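Long-range contact in periplasmic protein (Legionella pneumophila subsp. pneumophila, PDB 4FGP), which binds calcium and is probably a periplasmic cysteine proteinase of the bacterial transglutaminase-like family: residues A[107-112]-A[122-127]. Residues are numbered along the deposited sequence; the frame is centred on the assembly and turned at random.
Sequences LRITYA and MVLSFY
Thr110 and Val123 face each other as a hydrogen-bonded antiparallel pair, as do Arg108 and Ser125 two residues along, and each pair is closed by two backbone bonds; Thr110 N to Val123 O, 2.8 Å long, is nearly straight, with 173° at the hydrogen. The tight side is the face carrying Leu107, Ile109, Tyr111, Met122, Leu124 and Phe126. Met122 bends at its thioether (chi3 -72°): SD lies 3.4 Å from Ile109 CG2, while CE reaches across to Tyr111, 3.6 Å from CB and near the plane of the ring at its edge. Further along, Leu124 CD1 leans back over the neighbouring strand to sit 3.6 Å from Arg108 O, also touching Ile109 CG1. Leu107 CD2 meets the edge of the Phe126 ring, in its plane, at CD1. Helix 86-100 covers part of this face, with Tyr94 on Leu107 and Ile109, and Met122 touches the calcium ligand Glu87.

The other face is mixed. Val123 CG2 packs on Thr110 CB, and beside them the buried Thr110 OG1 and Ser125 OG share a 2.8 Å hydrogen bond; since both hydroxyls lie anti to their own carbonyl carbons they meet directly across the strands. The looser, watered part is confined to the partly exposed Arg108 and Tyr127. A water joins Thr110 OG1 to Tyr127 OH, and a second links that phenol to Arg108 NH1. Arg108 runs extended past Tyr127, its CD 4.0 Å from CE1 of the ring; the guanidinium, its plane tilted 49° from the ring's, is distant enough that any cation-pi attraction is weak. Strands 107-114 and 119-126 form a beta hairpin within the antiparallel sheet, flanked by 153-159 and 135-137; a helix packed against such a sheet is consistent with the papain-like (clan CA) fold of transglutaminase-like proteinases.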
loop_
_atom_site.group_PDB
_atom_site.type_symbol
_atom_site.label_atom_id
_atom_site.label_comp_id
_atom_site.label_asym_id
_atom_site.label_seq_id
_atom_site.Cartn_x
_atom_site.Cartn_y
_atom_site.Cartn_z
ATOM N N LEU A 107 -8.321 6.359 0.070
ATOM C CA LEU A 107 -7.235 5.456 0.467
ATOM C C LEU A 107 -6.242 6.149 1.390
ATOM O O LEU A 107 -5.714 7.217 1.069
ATOM C CB LEU A 107 -6.490 4.938 -0.764
ATOM C CG LEU A 107 -7.341 4.107 -1.737
ATOM C CD1 LEU A 107 -6.649 3.941 -3.081
ATOM C CD2 LEU A 107 -7.657 2.751 -1.132
ATOM N N ARG A 108 -5.980 5.528 2.534
ATOM C CA ARG A 108 -4.987 6.048 3.461
ATOM C C ARG A 108 -4.137 4.907 3.963
ATOM O O ARG A 108 -4.649 3.943 4.541
ATOM C CB ARG A 108 -5.666 6.750 4.628
ATOM C CG ARG A 108 -6.344 8.042 4.218
ATOM C CD ARG A 108 -6.977 8.760 5.382
ATOM N NE ARG A 108 -7.726 9.928 4.927
ATOM C CZ ARG A 108 -8.347 10.779 5.742
ATOM N NH1 ARG A 108 -8.314 10.589 7.052
ATOM N NH2 ARG A 108 -9.009 11.814 5.242
ATOM N N ILE A 109 -2.838 5.011 3.726
ATOM C CA ILE A 109 -1.895 4.046 4.289
ATOM C C ILE A 109 -1.872 4.298 5.793
ATOM O O ILE A 109 -1.738 5.443 6.229
ATOM C CB ILE A 109 -0.513 4.233 3.675
ATOM C CG1 ILE A 109 -0.581 3.956 2.164
ATOM C CG2 ILE A 109 0.485 3.280 4.310
ATOM C CD1 ILE A 109 0.599 4.529 1.391
ATOM N N THR A 110 -2.035 3.241 6.583
ATOM C CA THR A 110 -2.244 3.399 8.026
ATOM C C THR A 110 -1.164 2.732 8.855
ATOM O O THR A 110 -0.931 1.537 8.731
ATOM C CB THR A 110 -3.623 2.840 8.451
ATOM O OG1 THR A 110 -4.654 3.561 7.761
ATOM C CG2 THR A 110 -3.838 3.023 9.952
ATOM N N TYR A 111 -0.513 3.524 9.708
ATOM C CA TYR A 111 0.445 3.026 10.693
ATOM C C TYR A 111 -0.333 2.705 11.962
ATOM O O TYR A 111 -0.944 3.590 12.565
ATOM C CB TYR A 111 1.454 4.125 10.983
ATOM C CG TYR A 111 2.599 3.772 11.927
ATOM C CD1 TYR A 111 3.845 3.426 11.430
ATOM C CD2 TYR A 111 2.440 3.848 13.301
ATOM C CE1 TYR A 111 4.901 3.141 12.286
ATOM C CE2 TYR A 111 3.491 3.565 14.159
ATOM C CZ TYR A 111 4.710 3.211 13.643
ATOM O OH TYR A 111 5.755 2.932 14.493
ATOM N N ALA A 112 -0.309 1.442 12.369
ATOM C CA ALA A 112 -1.079 1.002 13.529
ATOM C C ALA A 112 -0.190 0.267 14.518
ATOM O O ALA A 112 0.859 -0.253 14.153
ATOM C CB ALA A 112 -2.224 0.115 13.097
ATOM N N MET A 122 1.786 -1.822 9.588
ATOM C CA MET A 122 1.156 -0.946 8.611
ATOM C C MET A 122 0.203 -1.726 7.708
ATOM O O MET A 122 0.471 -2.868 7.353
ATOM C CB MET A 122 2.236 -0.276 7.772
ATOM C CG MET A 122 1.708 0.620 6.693
ATOM S SD MET A 122 2.902 1.903 6.347
ATOM C CE MET A 122 2.713 2.855 7.824
ATOM N N VAL A 123 -0.916 -1.096 7.354
ATOM C CA VAL A 123 -1.911 -1.684 6.464
ATOM C C VAL A 123 -2.381 -0.588 5.523
ATOM O O VAL A 123 -1.991 0.572 5.683
ATOM C CB VAL A 123 -3.129 -2.198 7.261
ATOM C CG1 VAL A 123 -2.704 -3.342 8.179
ATOM C CG2 VAL A 123 -3.745 -1.064 8.081
ATOM N N LEU A 124 -3.212 -0.941 4.543
ATOM C CA LEU A 124 -3.895 0.068 3.735
ATOM C C LEU A 124 -5.364 0.123 4.134
ATOM O O LEU A 124 -6.038 -0.904 4.169
ATOM C CB LEU A 124 -3.778 -0.278 2.248
ATOM C CG LEU A 124 -4.513 0.661 1.289
ATOM C CD1 LEU A 124 -4.048 2.109 1.516
ATOM C CD2 LEU A 124 -4.311 0.210 -0.157
ATOM N N SER A 125 -5.867 1.322 4.428
ATOM C CA SER A 125 -7.270 1.492 4.797
ATOM C C SER A 125 -8.071 2.092 3.645
ATOM O O SER A 125 -7.663 3.082 3.053
ATOM C CB SER A 125 -7.392 2.413 6.024
ATOM O OG SER A 125 -6.799 1.821 7.164
ATOM N N PHE A 126 -9.197 1.475 3.319
ATOM C CA PHE A 126 -10.089 2.014 2.297
ATOM C C PHE A 126 -11.349 2.573 2.951
ATOM O O PHE A 126 -12.013 1.865 3.717
ATOM C CB PHE A 126 -10.458 0.930 1.274
ATOM C CG PHE A 126 -11.625 1.308 0.404
ATOM C CD1 PHE A 126 -11.441 2.141 -0.686
ATOM C CD2 PHE A 126 -12.913 0.851 0.692
ATOM C CE1 PHE A 126 -12.517 2.508 -1.490
ATOM C CE2 PHE A 126 -13.998 1.222 -0.105
ATOM C CZ PHE A 126 -13.799 2.048 -1.197
ATOM N N TYR A 127 -11.693 3.830 2.650
ATOM C CA TYR A 127 -12.847 4.476 3.263
ATOM C C TYR A 127 -13.967 4.644 2.241
ATOM O O TYR A 127 -13.818 5.417 1.299
ATOM C CB TYR A 127 -12.457 5.857 3.776
ATOM C CG TYR A 127 -11.553 5.830 4.982
ATOM C CD1 TYR A 127 -10.182 5.626 4.850
ATOM C CD2 TYR A 127 -12.072 6.004 6.256
ATOM C CE1 TYR A 127 -9.352 5.610 5.970
ATOM C CE2 TYR A 127 -11.256 5.979 7.369
ATOM C CZ TYR A 127 -9.901 5.778 7.218
ATOM O OH TYR A 127 -9.092 5.763 8.334
HETATM O O HOH W 1 -7.629 8.362 8.806
HETATM O O HOH W 2 -6.875 4.826 9.282
#